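Local coordinates for protein WZI (Escherichia coli, PDB 2YNK) that is an outer-membrane beta-barrel lectin that binds carbohydrate and underpins group 1 capsule assembly in Escherichia coli, at residues A[371-376]-A[385-390]; A[412-417]-A[428-433]. All coordinates share one frame; numbering follows the deposited sequence.

Contact 1 of 2, residues A[371-376]-A[385-390]; sequences AGKVEL and STRLVY
Ser385 and Glu375 face each other as a non-hydrogen-bonded pair in the antiparallel hairpin of strands 368-377 and 383-393, with Ser385 CB 3.7 Å from Glu375 CB. A second neighbour reaches Ser385 diagonally: Lys373 has CG anti to its backbone N (chi1 -169°) and an extended chain beyond, which brings its CE to 4.0 Å from Ser385 CB. Directly across from Lys373 is Arg387, and their stems cross obliquely, Lys373 CG lying 4.1 Å from Arg387 CB. At the far end Ala371 is covered from two sides of the partner strand: its CB meets Val389 CB at 4.1 Å and packs on Leu388 O at 3.7 Å. Two hydrogen-bonded pairs, Gly372 with Leu388 and Val374 with Thr386, alternate with these. Val374, Thr386 and Leu388 point to the other face, the outer surface of the barrel, where a dodecane touches Thr386. On the inner face Glu157 forms a salt bridge with Arg387 NE. The two basic residues thus share hydrocarbon contact at their stems yet keep Lys373 NZ 5.7 Å from Arg387 NE, a like-charge proximity that Glu157 would be expected to ease.

Contact 2 of 2, residues A[412-417]-A[428-433]; sequences GIQLGW and NTSLWY
Trp417 and Thr429 pair across the antiparallel hairpin of strands 408-422 and 425-435, part of the closed beta-barrel of this outer-membrane protein. Backbone bonding comes first. Ile413 with Tyr433, Leu415 with Leu431 and Trp417 with Thr429 are hydrogen-bonded pairs, each making both of its N-H to O bonds; the last pair closes with Thr429 N to Trp417 O at 2.8 Å.

Polar side chains add a second layer. On the inner face, extended Gln414 directs its NE2 to Ser430 OG at 2.9 Å, the oxygen lying close to the amide plane. With OG anti to its backbone N (chi1 -154°), Ser430 also makes a weak bond to Leu415 O. Gln84 accepts a further hydrogen bond from Gln414 NE2, linking the strand to a loop. Gln414 and Trp432 lie side by side and point the same way, amide and ring planes 62° apart, with NE2 3.9 Å from Trp432 CE3.

The outer face carries mainly apolar side chains, Leu415 and Leu431 beside Ile413 and Tyr433. Ile413 CG2 touches Tyr433 CB at 4.0 Å, their side chains crossing at about a right angle. Trp417 also meets the ring of Trp384 and lines a dodecane pocket. Thr429 OG1 joins the two chemistries: it donates to Trp417 O at 3.0 Å, making that carbonyl a double acceptor, and lies in plane at the edge of the Trp417 ring, 3.6 Å from CE3.

How the contacts relate
Contacts 1 and 2 are successive hairpins of one barrel wall, their centres about 9 Å apart, and strands 383-393 and 408-422 are the neighbours that join them. Probable backbone hydrogen bonds make the seam: Arg387 O to Gln414 N at 2.7 Å and Val389 N to Gly412 O at 3.0 Å. On the outer surface the packing continues from one hairpin to the next, with Leu388 CD2 3.9 Å from Ile413 CB and Thr386 OG1 3.5 Å from Leu415 CD2. Bound alkanes accompany this face: Leu376 of contact 1 and Trp417 and Leu431 of contact 2 line separate dodecane pockets, consistent with a surface that faces membrane lipid.

Contact 1 of 2, residues A[371-376]-A[385-390]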
loop_
_atom_site.group_PDB
_atom_site.type_symbol
_atom_site.label_atom_id
_atom_site.label_comp_id
_atom_site.label_asym_id
_atom_site.label_seq_id
_atom_site.Cartn_x
_atom_site.Cartn_y
_atom_site.Cartn_z
ATOM N N ALA A 371 -10.053 -11.755 5.718
ATOM C CA ALA A 371 -10.013 -10.719 6.750
ATOM C C ALA A 371 -11.155 -9.741 6.586
ATOM O O ALA A 371 -11.503 -9.350 5.468
ATOM C CB ALA A 371 -8.693 -9.982 6.712
ATOM N N GLY A 372 -11.747 -9.368 7.710
ATOM C CA GLY A 372 -12.796 -8.369 7.728
ATOM C C GLY A 372 -12.335 -7.252 8.629
ATOM O O GLY A 372 -11.615 -7.500 9.602
ATOM N N LYS A 373 -12.728 -6.028 8.291
ATOM C CA LYS A 373 -12.477 -4.876 9.157
ATOM C C LYS A 373 -13.634 -3.876 9.099
ATOM O O LYS A 373 -14.128 -3.554 8.028
ATOM C CB LYS A 373 -11.179 -4.179 8.753
ATOM C CG LYS A 373 -10.682 -3.128 9.741
ATOM C CD LYS A 373 -9.426 -2.444 9.210
ATOM C CE LYS A 373 -8.843 -1.439 10.194
ATOM N NZ LYS A 373 -7.367 -1.269 10.038
ATOM N N VAL A 374 -14.063 -3.410 10.265
ATOM C CA VAL A 374 -15.022 -2.327 10.376
ATOM C C VAL A 374 -14.343 -1.171 11.092
ATOM O O VAL A 374 -13.517 -1.408 11.979
ATOM C CB VAL A 374 -16.231 -2.748 11.225
ATOM C CG1 VAL A 374 -17.273 -1.639 11.239
ATOM C CG2 VAL A 374 -16.815 -4.053 10.710
ATOM N N GLU A 375 -14.677 0.066 10.722
ATOM C CA GLU A 375 -14.318 1.219 11.554
ATOM C C GLU A 375 -15.299 2.413 11.516
ATOM O O GLU A 375 -15.846 2.793 10.469
ATOM C CB GLU A 375 -12.897 1.706 11.270
ATOM C CG GLU A 375 -12.644 2.087 9.829
ATOM C CD GLU A 375 -11.669 3.246 9.653
ATOM O OE1 GLU A 375 -11.089 3.714 10.663
ATOM O OE2 GLU A 375 -11.491 3.692 8.488
ATOM N N LEU A 376 -15.501 2.973 12.702
ATOM C CA LEU A 376 -16.308 4.138 12.910
ATOM C C LEU A 376 -15.369 5.320 13.009
ATOM O O LEU A 376 -14.343 5.244 13.688
ATOM C CB LEU A 376 -17.106 4.016 14.211
ATOM C CG LEU A 376 -18.052 5.190 14.498
ATOM C CD1 LEU A 376 -19.299 5.076 13.640
ATOM C CD2 LEU A 376 -18.411 5.244 15.970
ATOM N N SER A 385 -11.757 0.880 15.447
ATOM C CA SER A 385 -11.700 -0.183 14.458
ATOM C C SER A 385 -11.722 -1.559 15.095
ATOM O O SER A 385 -11.358 -1.732 16.256
ATOM C CB SER A 385 -10.475 -0.009 13.560
ATOM O OG SER A 385 -9.491 0.778 14.200
ATOM N N THR A 386 -12.190 -2.532 14.325
ATOM C CA THR A 386 -12.133 -3.930 14.719
ATOM C C THR A 386 -11.785 -4.775 13.509
ATOM O O THR A 386 -12.282 -4.530 12.405
ATOM C CB THR A 386 -13.455 -4.387 15.334
ATOM O OG1 THR A 386 -13.680 -3.633 16.526
ATOM C CG2 THR A 386 -13.413 -5.870 15.682
ATOM N N ARG A 387 -10.920 -5.762 13.719
ATOM C CA ARG A 387 -10.412 -6.555 12.620
ATOM C C ARG A 387 -10.280 -8.011 12.995
ATOM O O ARG A 387 -9.598 -8.334 13.954
ATOM C CB ARG A 387 -9.060 -6.009 12.203
ATOM C CG ARG A 387 -8.437 -6.777 11.066
ATOM C CD ARG A 387 -7.380 -5.962 10.351
ATOM N NE ARG A 387 -6.555 -6.845 9.521
ATOM C CZ ARG A 387 -5.458 -7.483 9.931
ATOM N NH1 ARG A 387 -5.000 -7.353 11.171
ATOM N NH2 ARG A 387 -4.807 -8.254 9.078
ATOM N N LEU A 388 -10.949 -8.879 12.246
ATOM C CA LEU A 388 -10.798 -10.325 12.398
ATOM C C LEU A 388 -10.036 -10.869 11.198
ATOM O O LEU A 388 -10.158 -10.347 10.086
ATOM C CB LEU A 388 -12.158 -11.015 12.497
ATOM C CG LEU A 388 -13.005 -10.710 13.733
ATOM C CD1 LEU A 388 -14.437 -11.192 13.538
ATOM C CD2 LEU A 388 -12.398 -11.336 14.979
ATOM N N VAL A 389 -9.259 -11.922 11.421
ATOM C CA VAL A 389 -8.472 -12.516 10.355
ATOM C C VAL A 389 -8.186 -14.000 10.606
ATOM O O VAL A 389 -7.910 -14.409 11.725
ATOM C CB VAL A 389 -7.161 -11.725 10.149
ATOM C CG1 VAL A 389 -6.610 -11.250 11.478
ATOM C CG2 VAL A 389 -6.124 -12.557 9.416
ATOM N N TYR A 390 -8.294 -14.788 9.541
ATOM C CA TYR A 390 -7.899 -16.190 9.516
ATOM C C TYR A 390 -6.845 -16.319 8.430
ATOM O O TYR A 390 -7.059 -15.837 7.316
ATOM C CB TYR A 390 -9.095 -17.093 9.188
ATOM C CG TYR A 390 -8.723 -18.531 8.865
ATOM C CD1 TYR A 390 -8.231 -18.884 7.603
ATOM C CD2 TYR A 390 -8.853 -19.535 9.817
ATOM C CE1 TYR A 390 -7.880 -20.189 7.306
ATOM C CE2 TYR A 390 -8.507 -20.845 9.527
ATOM C CZ TYR A 390 -8.023 -21.165 8.270
ATOM O OH TYR A 390 -7.680 -22.467 7.975
#

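Contact 2 of 2, residues A[412-417]-A[428-433]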
loop_
_atom_site.group_PDB
_atom_site.type_symbol
_atom_site.label_atom_id
_atom_site.label_comp_id
_atom_site.label_asym_id
_atom_site.label_seq_id
_atom_site.Cartn_x
_atom_site.Cartn_y
_atom_site.Cartn_z
ATOM N N GLY A 412 -6.930 -14.396 14.546
ATOM C CA GLY A 412 -6.669 -13.202 15.339
ATOM C C GLY A 412 -7.729 -12.120 15.258
ATOM O O GLY A 412 -8.468 -12.017 14.277
ATOM N N ILE A 413 -7.772 -11.314 16.316
ATOM C CA ILE A 413 -8.626 -10.141 16.425
ATOM C C ILE A 413 -7.728 -8.943 16.721
ATOM O O ILE A 413 -6.776 -9.053 17.496
ATOM C CB ILE A 413 -9.668 -10.313 17.553
ATOM C CG1 ILE A 413 -10.603 -9.089 17.635
ATOM C CG2 ILE A 413 -8.984 -10.564 18.891
ATOM C CD1 ILE A 413 -11.809 -9.296 18.537
ATOM N N GLN A 414 -8.020 -7.802 16.103
ATOM C CA GLN A 414 -7.233 -6.599 16.331
ATOM C C GLN A 414 -8.154 -5.391 16.457
ATOM O O GLN A 414 -8.944 -5.096 15.554
ATOM C CB GLN A 414 -6.223 -6.416 15.205
ATOM C CG GLN A 414 -5.257 -5.259 15.408
ATOM C CD GLN A 414 -4.033 -5.338 14.507
ATOM O OE1 GLN A 414 -3.993 -6.109 13.540
ATOM N NE2 GLN A 414 -3.022 -4.537 14.822
ATOM N N LEU A 415 -8.077 -4.725 17.606
ATOM C CA LEU A 415 -8.842 -3.515 17.857
ATOM C C LEU A 415 -7.916 -2.327 17.684
ATOM O O LEU A 415 -6.702 -2.454 17.867
ATOM C CB LEU A 415 -9.411 -3.516 19.274
ATOM C CG LEU A 415 -10.272 -4.709 19.694
ATOM C CD1 LEU A 415 -10.917 -4.438 21.042
ATOM C CD2 LEU A 415 -11.328 -5.048 18.649
ATOM N N GLY A 416 -8.486 -1.181 17.322
ATOM C CA GLY A 416 -7.708 0.039 17.163
ATOM C C GLY A 416 -8.457 1.281 17.615
ATOM O O GLY A 416 -9.687 1.319 17.597
ATOM N N TRP A 417 -7.700 2.286 18.046
ATOM C CA TRP A 417 -8.237 3.617 18.311
ATOM C C TRP A 417 -7.251 4.652 17.856
ATOM O O TRP A 417 -6.038 4.531 18.106
ATOM C CB TRP A 417 -8.557 3.821 19.782
ATOM C CG TRP A 417 -9.001 5.228 20.081
ATOM C CD1 TRP A 417 -10.282 5.751 19.968
ATOM C CD2 TRP A 417 -8.175 6.354 20.535
ATOM N NE1 TRP A 417 -10.308 7.080 20.315
ATOM C CE2 TRP A 417 -9.080 7.501 20.664
ATOM C CE3 TRP A 417 -6.835 6.521 20.837
ATOM C CZ2 TRP A 417 -8.637 8.738 21.088
ATOM C CZ3 TRP A 417 -6.397 7.780 21.262
ATOM C CH2 TRP A 417 -7.279 8.862 21.382
ATOM N N ASN A 428 -2.100 6.913 18.003
ATOM C CA ASN A 428 -2.650 5.726 17.324
ATOM C C ASN A 428 -2.352 4.467 18.100
ATOM O O ASN A 428 -1.211 4.031 18.139
ATOM C CB ASN A 428 -2.063 5.576 15.912
ATOM C CG ASN A 428 -2.903 6.272 14.851
ATOM O OD1 ASN A 428 -3.270 7.450 14.992
ATOM N ND2 ASN A 428 -3.208 5.553 13.777
ATOM N N THR A 429 -3.372 3.866 18.698
ATOM C CA THR A 429 -3.177 2.651 19.486
ATOM C C THR A 429 -3.723 1.409 18.804
ATOM O O THR A 429 -4.567 1.480 17.913
ATOM C CB THR A 429 -3.840 2.783 20.862
ATOM O OG1 THR A 429 -5.160 3.333 20.706
ATOM C CG2 THR A 429 -3.004 3.695 21.759
ATOM N N SER A 430 -3.218 0.263 19.233
ATOM C CA SER A 430 -3.658 -1.028 18.715
ATOM C C SER A 430 -3.525 -2.074 19.810
ATOM O O SER A 430 -2.655 -1.971 20.667
ATOM C CB SER A 430 -2.837 -1.425 17.487
ATOM O OG SER A 430 -3.583 -2.295 16.643
ATOM N N LEU A 431 -4.413 -3.060 19.782
ATOM C CA LEU A 431 -4.441 -4.137 20.762
ATOM C C LEU A 431 -4.864 -5.405 20.042
ATOM O O LEU A 431 -5.845 -5.383 19.313
ATOM C CB LEU A 431 -5.448 -3.808 21.854
ATOM C CG LEU A 431 -5.588 -4.816 22.995
ATOM C CD1 LEU A 431 -4.445 -4.673 23.992
ATOM C CD2 LEU A 431 -6.934 -4.640 23.686
ATOM N N TRP A 432 -4.148 -6.507 20.235
ATOM C CA TRP A 432 -4.470 -7.719 19.472
ATOM C C TRP A 432 -4.264 -9.018 20.210
ATOM O O TRP A 432 -3.495 -9.082 21.167
ATOM C CB TRP A 432 -3.685 -7.731 18.165
ATOM C CG TRP A 432 -2.192 -7.766 18.368
ATOM C CD1 TRP A 432 -1.385 -8.886 18.575
ATOM C CD2 TRP A 432 -1.269 -6.626 18.409
ATOM N NE1 TRP A 432 -0.073 -8.521 18.726
ATOM C CE2 TRP A 432 0.068 -7.191 18.642
ATOM C CE3 TRP A 432 -1.409 -5.249 18.288
ATOM C CZ2 TRP A 432 1.189 -6.402 18.735
ATOM C CZ3 TRP A 432 -0.262 -4.458 18.387
ATOM C CH2 TRP A 432 1.007 -5.025 18.608
ATOM N N TYR A 433 -4.985 -10.050 19.763
ATOM C CA TYR A 433 -4.820 -11.425 20.237
ATOM C C TYR A 433 -4.770 -12.359 19.035
ATOM O O TYR A 433 -5.590 -12.230 18.116
ATOM C CB TYR A 433 -5.963 -11.868 21.164
ATOM C CG TYR A 433 -5.904 -13.356 21.519
ATOM C CD1 TYR A 433 -4.958 -13.838 22.414
ATOM C CD2 TYR A 433 -6.796 -14.272 20.948
ATOM C CE1 TYR A 433 -4.895 -15.186 22.739
ATOM C CE2 TYR A 433 -6.753 -15.618 21.269
ATOM C CZ TYR A 433 -5.792 -16.075 22.161
ATOM O OH TYR A 433 -5.715 -17.411 22.486
#